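Local coordinates for uncharacterized protein (Bordetella bronchiseptica, PDB 4XG0) that probably acts as an ATP-dependent kinase of the DUF1537 family, phosphorylating acid sugars in their catabolic pathways, at residues D133-V138 against G231-P236; G184-A189 against A204-V209. One frame throughout, in Å; residues are numbered along the deposited sequence. Where two conformers were deposited one is given.

In the fold
Both contacts belong to the eight-stranded parallel sheet of the sugar-binding N-terminal domain, in the half that ends with strand 186-188. Contact 1 pairs neighbouring strands 135-139 and 234-238; contact 2 is the corner where helix 196-205 turns into strand 209-212 beside edge strand 186-188. Their centres lie about 11 Å apart, and the chain entering strand 209-212, next to 135-139 in the sheet, links them: A136 N is 2.8 Å from the O of P208, a probable hydrogen bond. On the face covered by helix 196-205, I135 CD1 packs on A204 CA at 3.8 Å. Contact 1 is buried, about 17 Å from the chain centre; contact 2 lies nearer the surface, about 23 Å from it.

Contact 1 of 2, residues D133-V138 against G231-P236; sequences DAIAVV and GQRAVP
I135 and V235 stand on neighbouring parallel strands, 135-139 and 234-238, inside the parallel alpha/beta sheet of the N-terminal domain. I135 bonds to R233 and V235, the residues flanking its partner A234, and V235 to I135 and V137, flanking A136. I135 N donates to R233 O at 2.9 Å. I135 O receives V235 N at 2.8 Å. The next rung is V137 N to V235 O, 3.0 Å long. The short strand axes are 33° apart. Weaker CA-H...O contacts accompany the ladder, among them A134 CA to R233 O.

At the N-terminal ends of the two strands the R233 side chain reaches across to 133-135. Its CG lies between the backbone N and the carbonyl carbon (chi1 73°), and a bend at chi3 brings the guanidinium edge to the D133 carbonyl. NE donates to D133 O at 3.1 Å, with this oxygen close to the guanidinium plane, and NH2 adds a weak bond to the same atom. D133 OD2 lies well out of that plane, 4.2 Å from R233 NE, so any attraction between the opposite charges is probably undirected.

Apolar packing divides between the two faces of the sheet. I135, V137, A234 and P236 share one face, where helix 217-230 covers V137, A234 and P236, while I203 of helix 196-205 meets I135 and V137. A136 and V235 take the other, against helix 119-130. I135, its CG1 anti to the carbonyl carbon (chi1 -58°), extends to the arginine: CD1 sits over the centre of the R233 guanidinium, 3.6 Å from CZ.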
# COMPACT_ATOMS: atom_id res chain seq x y z
N ASP A 133 -0.70 -11.04 -22.23
CA ASP A 133 -1.10 -9.65 -22.05
C ASP A 133 -0.30 -8.95 -20.94
O ASP A 133 -0.68 -7.88 -20.50
CB ASP A 133 -2.59 -9.57 -21.69
CG ASP A 133 -2.91 -10.14 -20.30
OD1 ASP A 133 -2.05 -10.85 -19.72
OD2 ASP A 133 -4.02 -9.87 -19.79
N ALA A 134 0.79 -9.55 -20.48
CA ALA A 134 1.53 -8.96 -19.36
C ALA A 134 2.21 -7.67 -19.78
O ALA A 134 2.64 -7.50 -20.94
CB ALA A 134 2.53 -9.95 -18.77
N ILE A 135 2.27 -6.71 -18.86
CA ILE A 135 3.00 -5.46 -19.11
C ILE A 135 4.11 -5.41 -18.08
O ILE A 135 3.86 -5.54 -16.87
CB ILE A 135 2.10 -4.22 -18.95
CG1 ILE A 135 0.91 -4.28 -19.90
CG2 ILE A 135 2.91 -2.93 -19.14
CD1 ILE A 135 -0.06 -3.13 -19.76
N ALA A 136 5.35 -5.21 -18.53
CA ALA A 136 6.45 -5.03 -17.58
C ALA A 136 6.53 -3.54 -17.37
O ALA A 136 6.77 -2.80 -18.33
CB ALA A 136 7.78 -5.57 -18.14
N VAL A 137 6.32 -3.11 -16.13
CA VAL A 137 6.29 -1.71 -15.77
C VAL A 137 7.56 -1.44 -14.99
O VAL A 137 7.68 -1.79 -13.81
CB VAL A 137 5.05 -1.37 -14.95
CG1 VAL A 137 4.99 0.15 -14.69
CG2 VAL A 137 3.79 -1.90 -15.67
N VAL A 138 8.51 -0.81 -15.66
CA VAL A 138 9.88 -0.80 -15.19
C VAL A 138 10.23 0.54 -14.57
O VAL A 138 10.19 1.60 -15.23
CB VAL A 138 10.84 -1.08 -16.35
CG1 VAL A 138 12.24 -1.12 -15.85
CG2 VAL A 138 10.50 -2.40 -17.01
N GLY A 231 -4.05 -4.20 -12.15
CA GLY A 231 -4.34 -5.56 -11.70
C GLY A 231 -3.32 -6.62 -12.10
O GLY A 231 -2.14 -6.36 -12.18
N GLN A 232 -3.81 -7.82 -12.36
CA GLN A 232 -2.96 -8.99 -12.51
C GLN A 232 -1.94 -8.87 -13.64
O GLN A 232 -0.80 -9.34 -13.52
CB GLN A 232 -3.81 -10.25 -12.72
CG GLN A 232 -2.97 -11.47 -13.03
CD GLN A 232 -3.74 -12.77 -12.95
OE1 GLN A 232 -4.92 -12.80 -12.59
NE2 GLN A 232 -3.05 -13.87 -13.25
N ARG A 233 -2.33 -8.23 -14.74
CA ARG A 233 -1.47 -8.15 -15.92
C ARG A 233 -0.23 -7.28 -15.70
O ARG A 233 0.75 -7.41 -16.44
CB ARG A 233 -2.27 -7.62 -17.12
CG ARG A 233 -2.60 -6.14 -17.06
CD ARG A 233 -3.48 -5.66 -18.23
NE ARG A 233 -2.87 -5.86 -19.54
CZ ARG A 233 -2.97 -5.02 -20.58
NH1 ARG A 233 -3.66 -3.89 -20.47
NH2 ARG A 233 -2.37 -5.30 -21.73
N ALA A 234 -0.27 -6.40 -14.71
CA ALA A 234 0.82 -5.45 -14.51
C ALA A 234 1.94 -6.03 -13.67
O ALA A 234 1.76 -6.27 -12.47
CB ALA A 234 0.30 -4.20 -13.86
N VAL A 235 3.10 -6.19 -14.29
CA VAL A 235 4.26 -6.76 -13.64
C VAL A 235 5.28 -5.68 -13.29
O VAL A 235 6.13 -5.31 -14.12
CB VAL A 235 4.98 -7.79 -14.54
CG1 VAL A 235 6.19 -8.34 -13.80
CG2 VAL A 235 4.03 -8.95 -14.96
N PRO A 236 5.21 -5.15 -12.08
CA PRO A 236 6.25 -4.18 -11.72
C PRO A 236 7.64 -4.80 -11.68
O PRO A 236 7.85 -5.91 -11.20
CB PRO A 236 5.83 -3.71 -10.34
CG PRO A 236 4.94 -4.77 -9.81
CD PRO A 236 4.26 -5.37 -10.97

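Contact 2 of 2, residues G184-A189 against A204-V209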
# COMPACT_ATOMS: atom_id res chain seq x y z
N GLY A 184 14.69 -1.34 -25.25
CA GLY A 184 14.03 -1.16 -26.54
C GLY A 184 12.54 -0.97 -26.33
O GLY A 184 11.73 -1.65 -26.94
N CYS A 185 12.17 -0.05 -25.43
CA CYS A 185 10.77 0.16 -25.08
C CYS A 185 10.37 1.63 -24.94
O CYS A 185 11.18 2.54 -25.16
CB CYS A 185 10.45 -0.58 -23.78
SG CYS A 185 11.18 0.18 -22.32
N ALA A 186 9.10 1.83 -24.60
CA ALA A 186 8.52 3.15 -24.46
C ALA A 186 8.83 3.74 -23.09
O ALA A 186 9.32 3.04 -22.21
CB ALA A 186 7.02 3.07 -24.65
N GLN A 187 8.53 5.02 -22.91
CA GLN A 187 8.84 5.70 -21.66
C GLN A 187 7.79 6.78 -21.38
O GLN A 187 7.35 7.49 -22.30
CB GLN A 187 10.26 6.31 -21.72
CG GLN A 187 10.41 7.47 -22.72
CD GLN A 187 11.85 7.72 -23.16
OE1 GLN A 187 12.61 8.39 -22.48
NE2 GLN A 187 12.21 7.19 -24.32
N LEU A 188 7.39 6.89 -20.12
CA LEU A 188 6.35 7.81 -19.69
C LEU A 188 6.83 8.54 -18.46
O LEU A 188 7.71 8.05 -17.74
CB LEU A 188 5.13 7.02 -19.21
CG LEU A 188 4.36 6.15 -20.18
CD1 LEU A 188 3.28 5.42 -19.43
CD2 LEU A 188 3.78 7.03 -21.29
N ALA A 189 6.23 9.69 -18.17
CA ALA A 189 6.38 10.31 -16.86
C ALA A 189 5.03 10.84 -16.38
O ALA A 189 4.30 11.44 -17.16
CB ALA A 189 7.39 11.43 -16.94
N ALA A 204 -1.03 1.26 -19.94
CA ALA A 204 -1.65 0.21 -20.74
C ALA A 204 -1.43 0.49 -22.23
O ALA A 204 -1.14 -0.42 -23.00
CB ALA A 204 -3.15 0.14 -20.44
N ALA A 205 -1.56 1.75 -22.61
CA ALA A 205 -1.36 2.15 -24.00
C ALA A 205 0.07 1.87 -24.47
O ALA A 205 0.31 1.65 -25.67
CB ALA A 205 -1.70 3.62 -24.18
N ALA A 206 1.01 1.87 -23.53
CA ALA A 206 2.44 1.72 -23.84
C ALA A 206 2.91 0.28 -23.71
O ALA A 206 4.10 0.01 -23.63
CB ALA A 206 3.27 2.64 -22.94
N ALA A 207 1.97 -0.65 -23.67
CA ALA A 207 2.28 -2.06 -23.53
C ALA A 207 3.19 -2.50 -24.67
O ALA A 207 3.15 -1.91 -25.75
CB ALA A 207 0.98 -2.87 -23.57
N PRO A 208 3.99 -3.56 -24.47
CA PRO A 208 4.06 -4.49 -23.35
C PRO A 208 5.18 -4.21 -22.35
O PRO A 208 5.26 -4.90 -21.33
CB PRO A 208 4.36 -5.81 -24.03
CG PRO A 208 5.27 -5.40 -25.16
CD PRO A 208 4.74 -4.07 -25.64
N VAL A 209 6.03 -3.25 -22.64
CA VAL A 209 7.12 -2.92 -21.74
C VAL A 209 7.25 -1.41 -21.72
O VAL A 209 7.29 -0.79 -22.78
CB VAL A 209 8.45 -3.56 -22.19
CG1 VAL A 209 9.56 -3.16 -21.27
CG2 VAL A 209 8.34 -5.05 -22.27
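C185 lays its CB against the V209 side chain, 3.7 Å from CG1, and the same CB comes within 3.3 Å of V209 O. Its SG, placed between the backbone N and the carbonyl carbon (chi1 72°), continues alongside that methyl at 3.9 Å. V209 CG1, anti to the backbone N (chi1 178°), is the branch that faces C185 and touches both its CB and SG. In a second patch the A186 methyl points at the flank of the A206 methyl, CB to CB 4.1 Å. L188 adds a looser touch from farther along the strand, its CD1 4.5 Å from A206 CB. No hydrogen bond joins the two segments; they meet mainly through these apolar groups, with V209 O close against C185 CB.

The corner itself is shaped by the backbone. A206 is the first residue to leave the helix, A207 N still bonds to A204 O at 3.2 Å, and a cis peptide precedes P208 just ahead of V209. Across from it, G184, with positive phi, is the C-prime residue of the Schellman motif that ends helix 179-183. Strand 186-188, helix 196-205 and strand 209-212 form a beta-alpha-beta unit at the sheet edge: A186 and L188 bond through their backbones to V211, L188 packs on R202 and I203 of the helix, and V209 rests on L183 of helix 179-183.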